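Putative alpha-L-fucosidase (PDB 3GZA) probably hydrolyses alpha-L-fucosidic linkages as a glycoside hydrolase of family 29. Local coordinates at residues 166-171 against 198-203; 17-21 against 406-410. All coordinates share one frame; numbering follows the deposited sequence.

Contact 1 of 2, residues 166-171 against 198-203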
loop_
_atom_site.group_PDB
_atom_site.type_symbol
_atom_site.label_atom_id
_atom_site.label_comp_id
_atom_site.label_asym_id
_atom_site.label_seq_id
_atom_site.Cartn_x
_atom_site.Cartn_y
_atom_site.Cartn_z
ATOM N N VAL A 166 15.211 2.904 1.546
ATOM C CA VAL A 166 16.651 2.689 1.721
ATOM C C VAL A 166 17.142 3.516 2.878
ATOM O O VAL A 166 17.940 3.063 3.672
ATOM C CB VAL A 166 17.399 2.949 0.417
ATOM C CG1 VAL A 166 18.940 2.931 0.584
ATOM C CG2 VAL A 166 17.003 1.929 -0.668
ATOM N N THR A 167 16.650 4.728 2.999
ATOM C CA THR A 167 17.098 5.602 4.098
ATOM C C THR A 167 16.703 4.981 5.442
ATOM O O THR A 167 17.516 4.965 6.393
ATOM C CB THR A 167 16.523 7.022 3.957
ATOM O OG1 THR A 167 16.959 7.585 2.715
ATOM C CG2 THR A 167 17.029 7.962 5.090
ATOM N N GLU A 168 15.481 4.494 5.548
ATOM C CA GLU A 168 15.054 3.860 6.821
ATOM C C GLU A 168 15.985 2.717 7.163
ATOM O O GLU A 168 16.427 2.562 8.325
ATOM C CB GLU A 168 13.608 3.343 6.727
ATOM C CG GLU A 168 12.566 4.423 6.664
ATOM C CD GLU A 168 11.146 3.912 6.590
ATOM O OE1 GLU A 168 10.936 2.781 6.128
ATOM O OE2 GLU A 168 10.230 4.702 6.973
ATOM N N LEU A 169 16.203 1.843 6.188
ATOM C CA LEU A 169 17.020 0.643 6.396
ATOM C C LEU A 169 18.463 0.938 6.712
ATOM O O LEU A 169 19.107 0.186 7.462
ATOM C CB LEU A 169 16.840 -0.319 5.235
ATOM C CG LEU A 169 15.420 -0.903 5.110
ATOM C CD1 LEU A 169 15.100 -1.469 3.706
ATOM C CD2 LEU A 169 15.066 -1.944 6.242
ATOM N N CYS A 170 18.958 2.071 6.211
ATOM C CA CYS A 170 20.370 2.495 6.443
ATOM C C CYS A 170 20.571 3.349 7.672
ATOM O O CYS A 170 21.714 3.674 7.999
ATOM C CB CYS A 170 20.922 3.248 5.229
ATOM S SG CYS A 170 21.213 2.214 3.763
ATOM N N THR A 171 19.486 3.763 8.333
ATOM C CA THR A 171 19.610 4.640 9.505
ATOM C C THR A 171 19.078 4.067 10.806
ATOM O O THR A 171 19.459 4.568 11.863
ATOM C CB THR A 171 18.934 6.013 9.277
ATOM O OG1 THR A 171 17.528 5.801 8.965
ATOM C CG2 THR A 171 19.651 6.749 8.099
ATOM N N ILE A 198 22.835 7.865 -0.579
ATOM C CA ILE A 198 22.211 7.522 0.722
ATOM C C ILE A 198 23.086 6.499 1.452
ATOM O O ILE A 198 23.416 6.670 2.628
ATOM C CB ILE A 198 20.796 6.984 0.543
ATOM C CG1 ILE A 198 19.890 8.029 -0.071
ATOM C CG2 ILE A 198 20.186 6.534 1.897
ATOM C CD1 ILE A 198 18.573 7.408 -0.524
ATOM N N VAL A 199 23.509 5.476 0.730
ATOM C CA VAL A 199 24.361 4.437 1.313
ATOM C C VAL A 199 25.710 5.076 1.681
ATOM O O VAL A 199 26.259 4.859 2.781
ATOM C CB VAL A 199 24.484 3.226 0.381
ATOM C CG1 VAL A 199 25.498 2.201 0.992
ATOM C CG2 VAL A 199 23.126 2.605 0.120
ATOM N N ASN A 200 26.241 5.971 0.854
ATOM C CA ASN A 200 27.525 6.569 1.193
ATOM C C ASN A 200 27.464 7.430 2.440
ATOM O O ASN A 200 28.383 7.454 3.237
ATOM C CB ASN A 200 28.030 7.440 0.039
ATOM C CG ASN A 200 28.661 6.630 -1.074
ATOM O OD1 ASN A 200 29.133 5.491 -0.846
ATOM N ND2 ASN A 200 28.722 7.228 -2.277
ATOM N N LYS A 201 26.371 8.160 2.597
ATOM C CA LYS A 201 26.242 9.036 3.742
ATOM C C LYS A 201 26.035 8.279 5.042
ATOM O O LYS A 201 26.712 8.556 6.052
ATOM C CB LYS A 201 25.072 9.979 3.531
ATOM C CG LYS A 201 24.824 10.933 4.681
ATOM C CD LYS A 201 23.753 11.926 4.373
ATOM C CE LYS A 201 23.577 12.928 5.524
ATOM N NZ LYS A 201 22.506 13.914 5.202
ATOM N N TYR A 202 25.075 7.379 5.039
ATOM C CA TYR A 202 24.682 6.711 6.281
ATOM C C TYR A 202 25.396 5.417 6.571
ATOM O O TYR A 202 25.440 4.999 7.707
ATOM C CB TYR A 202 23.182 6.500 6.288
ATOM C CG TYR A 202 22.435 7.800 6.249
ATOM C CD1 TYR A 202 22.498 8.696 7.317
ATOM C CD2 TYR A 202 21.682 8.154 5.148
ATOM C CE1 TYR A 202 21.814 9.929 7.270
ATOM C CE2 TYR A 202 21.013 9.372 5.106
ATOM C CZ TYR A 202 21.086 10.235 6.163
ATOM O OH TYR A 202 20.390 11.398 6.093
ATOM N N GLN A 203 25.960 4.806 5.531
ATOM C CA GLN A 203 26.602 3.513 5.623
ATOM C C GLN A 203 27.927 3.509 4.851
ATOM O O GLN A 203 28.110 2.666 3.949
ATOM C CB GLN A 203 25.649 2.462 5.071
ATOM C CG GLN A 203 24.404 2.193 5.909
ATOM C CD GLN A 203 24.668 1.470 7.184
ATOM O OE1 GLN A 203 25.625 0.700 7.295
ATOM N NE2 GLN A 203 23.798 1.671 8.159
HETATM O O HOH W 1 23.633 5.381 10.045
#

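Contact 2 of 2, residues 17-21 against 406-410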
loop_
_atom_site.group_PDB
_atom_site.type_symbol
_atom_site.label_atom_id
_atom_site.label_comp_id
_atom_site.label_asym_id
_atom_site.label_seq_id
_atom_site.Cartn_x
_atom_site.Cartn_y
_atom_site.Cartn_z
ATOM N N TRP A 17 34.738 -8.393 2.761
ATOM C CA TRP A 17 34.116 -9.217 1.726
ATOM C C TRP A 17 34.981 -10.463 1.528
ATOM O O TRP A 17 34.501 -11.619 1.613
ATOM C CB TRP A 17 33.988 -8.422 0.402
ATOM C CG TRP A 17 33.603 -9.309 -0.690
ATOM C CD1 TRP A 17 34.414 -9.767 -1.694
ATOM C CD2 TRP A 17 32.333 -9.952 -0.878
ATOM N NE1 TRP A 17 33.725 -10.661 -2.473
ATOM C CE2 TRP A 17 32.448 -10.770 -2.019
ATOM C CE3 TRP A 17 31.103 -9.907 -0.200
ATOM C CZ2 TRP A 17 31.398 -11.530 -2.475
ATOM C CZ3 TRP A 17 30.087 -10.697 -0.636
ATOM C CH2 TRP A 17 30.236 -11.480 -1.772
ATOM N N HIS A 18 36.247 -10.247 1.231
ATOM C CA HIS A 18 37.166 -11.372 1.011
ATOM C C HIS A 18 37.314 -12.225 2.258
ATOM O O HIS A 18 37.322 -13.445 2.175
ATOM C CB HIS A 18 38.545 -10.875 0.633
ATOM C CG HIS A 18 38.599 -10.150 -0.672
ATOM N ND1 HIS A 18 38.600 -10.805 -1.881
ATOM C CD2 HIS A 18 38.607 -8.827 -0.952
ATOM C CE1 HIS A 18 38.641 -9.910 -2.856
ATOM N NE2 HIS A 18 38.659 -8.701 -2.318
ATOM N N GLU A 19 37.513 -11.580 3.403
ATOM C CA GLU A 19 37.765 -12.319 4.656
ATOM C C GLU A 19 36.609 -13.167 5.151
ATOM O O GLU A 19 36.835 -14.162 5.825
ATOM C CB GLU A 19 38.160 -11.353 5.756
ATOM C CG GLU A 19 39.434 -10.631 5.456
ATOM C CD GLU A 19 39.622 -9.334 6.306
ATOM O OE1 GLU A 19 38.614 -8.658 6.713
ATOM O OE2 GLU A 19 40.791 -8.955 6.486
ATOM N N ALA A 20 35.381 -12.753 4.870
ATOM C CA ALA A 20 34.229 -13.531 5.329
ATOM C C ALA A 20 34.208 -14.906 4.741
ATOM O O ALA A 20 33.868 -15.859 5.451
ATOM C CB ALA A 20 32.916 -12.793 5.008
ATOM N N GLU A 21 34.510 -15.017 3.438
ATOM C CA GLU A 21 34.481 -16.283 2.673
ATOM C C GLU A 21 33.121 -16.877 2.431
ATOM O O GLU A 21 32.864 -17.393 1.365
ATOM C CB GLU A 21 35.446 -17.329 3.238
ATOM C CG GLU A 21 36.912 -16.868 3.258
ATOM C CD GLU A 21 37.898 -17.835 3.843
ATOM O OE1 GLU A 21 37.523 -18.922 4.258
ATOM O OE2 GLU A 21 39.072 -17.460 3.979
ATOM N N GLY A 406 44.770 -14.836 -5.138
ATOM C CA GLY A 406 43.900 -13.881 -4.473
ATOM C C GLY A 406 43.760 -14.244 -3.007
ATOM O O GLY A 406 44.731 -14.747 -2.399
ATOM N N HIS A 407 42.563 -14.094 -2.462
ATOM C CA HIS A 407 42.330 -14.321 -1.051
ATOM C C HIS A 407 42.542 -15.771 -0.640
ATOM O O HIS A 407 43.154 -16.031 0.391
ATOM C CB HIS A 407 40.961 -13.826 -0.633
ATOM C CG HIS A 407 40.639 -14.201 0.771
ATOM N ND1 HIS A 407 41.267 -13.596 1.834
ATOM C CD2 HIS A 407 39.896 -15.216 1.282
ATOM C CE1 HIS A 407 40.854 -14.175 2.951
ATOM N NE2 HIS A 407 40.055 -15.171 2.641
ATOM N N LYS A 408 42.085 -16.708 -1.478
ATOM C CA LYS A 408 42.246 -18.117 -1.180
ATOM C C LYS A 408 42.141 -18.994 -2.406
ATOM O O LYS A 408 41.254 -18.811 -3.226
ATOM C CB LYS A 408 41.220 -18.587 -0.144
ATOM C CG LYS A 408 41.363 -20.050 0.315
ATOM C CD LYS A 408 40.485 -20.307 1.529
ATOM C CE LYS A 408 41.166 -19.888 2.872
ATOM N NZ LYS A 408 40.294 -20.232 4.060
ATOM N N ARG A 409 43.043 -19.969 -2.472
ATOM C CA ARG A 409 43.102 -20.945 -3.531
ATOM C C ARG A 409 43.174 -22.274 -2.827
ATOM O O ARG A 409 44.077 -22.463 -1.985
ATOM C CB ARG A 409 44.372 -20.769 -4.373
ATOM C CG ARG A 409 44.544 -21.769 -5.531
ATOM C CD ARG A 409 43.589 -21.497 -6.635
ATOM N NE ARG A 409 43.642 -22.506 -7.679
ATOM C CZ ARG A 409 42.639 -23.284 -8.064
ATOM N NH1 ARG A 409 41.454 -23.265 -7.483
ATOM N NH2 ARG A 409 42.841 -24.145 -9.046
ATOM N N ILE A 410 42.275 -23.192 -3.190
ATOM C CA ILE A 410 42.347 -24.569 -2.683
ATOM C C ILE A 410 42.722 -25.416 -3.864
ATOM O O ILE A 410 42.048 -25.372 -4.876
ATOM C CB ILE A 410 41.013 -25.042 -2.050
ATOM C CG1 ILE A 410 40.708 -24.201 -0.805
ATOM C CG2 ILE A 410 41.059 -26.572 -1.632
ATOM C CD1 ILE A 410 39.307 -24.359 -0.234
#

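Contact 1 of 2, residues 166-171 against 198-203
Cys170 meets Val199, Tyr202 and Gln203 in the tight, buried part of this helix-helix contact. Its SG lies 4.1 Å from Val199 CG2, and its CB packs against the CG of Gln203. SG stands beside the backbone N (chi1 -70°), which turns the sulfur toward the valine. Val166 continues the same apolar strip, with CG1 4.0 Å from Ile198 CG2. Gln203 closes the far end with a polar link. Its NE2 donates to Cys170 O over 2.9 Å, and the N-H points almost straight at the oxygen (171°). The oxygen lies in the amide plane of Gln203, but NE2 stands above the carbonyl plane of Cys170. The same amide also reaches Gly174 O and Leu176 N, so both its ends are bonded and its rotation is probably fixed.

Both helices belong to the TIM-barrel domain expected of this family. Helix 148-171 comes after strand 124-129, beyond two short strands, and helix 196-202 follows strand 178-181. The parallel strands 124-129 and 178-181 lie side by side, and the two helix segments run nearly parallel too, at 23°. Val166 and Cys170 also touch strand 178-181, so the tight side faces the barrel wall.

The outer side is more exposed to solvent and more polar. There the methyl CG2 of Thr171 sits over one face of the Tyr202 ring, 3.6 Å from its centroid, in a CH-pi contact. Lys201 CG covers the opposite face. Thr171 OG1 bonds back to Thr167 O, which helps hold the methyl toward the ring. Thr167 OG1 bonds to Glu163 O and lies 3.5 Å from Ile198 CG2. One water donates to both Cys170 O and Tyr202 O, bridging the two backbones.

Contact 2 of 2, residues 17-21 against 406-410
His407 lays one face of its imidazole ring over the backbone carbonyl of His18. The oxygen His18 O is 3.2 Å from His407 CD2 and sits above the ring, offset toward its rim. It also lies close to NE2, but the angle is too poor for a hydrogen bond. The N-H of NE2 is used instead on Glu21 OE2, at 2.8 Å and 156°. This carboxylate oxygen lies near the ring plane and accepts through its anti lone pair. The CG of His407 is anti to the backbone N (chi1 173°), which carries the ring across to helix 15-20.

The contact joins two domains. Helix 15-20 leads into strand 22-26 of the TIM-barrel sheet. Residues 406-408 lead into strand 409-418, at an edge of a four-stranded antiparallel sheet in the C-terminal beta domain, which partly matches the F5/8 type C family in sequence.

Lys408 reaches the same carboxylate from another side. Its NZ forms a salt bridge with Glu21 OE2 at 3.0 Å, on the syn side and 27° out of the carboxylate plane. A second bond, to OE1, is weak. Two donors therefore grip OE2, and the lysine probably helps keep Glu21 ionised. The lysine chain bends near its end to bring NZ to the acid.

His18 and His407 pass alongside each other, pointing opposite ways. His18 CB packs 3.9 Å from His407 CG, while His18 NE2 turns to Trp265 NE1. Asn310 OD1 and Gln374 NE2 hold the backbone of His407.

In the fold
Contact 1 lies within the TIM-barrel domain, whereas contact 2 ties that domain to the C-terminal beta domain. Their centres are 27 Å apart and their nearest atoms about 13 Å, so they do not touch. Along the chain, residues 17-21 come first, then 166-171, 198-203 and finally 406-410. Both segments of contact 1 thus lie in the sequence between the two segments of contact 2. The main barrel sheet connects them: strand 22-26 follows helix 15-20, and it reaches strand 178-181 through strands 75-79 and 124-129. One contact packs neighbouring helices outside the sheet. The other brings distant parts of the sequence together at the boundary between the two domains.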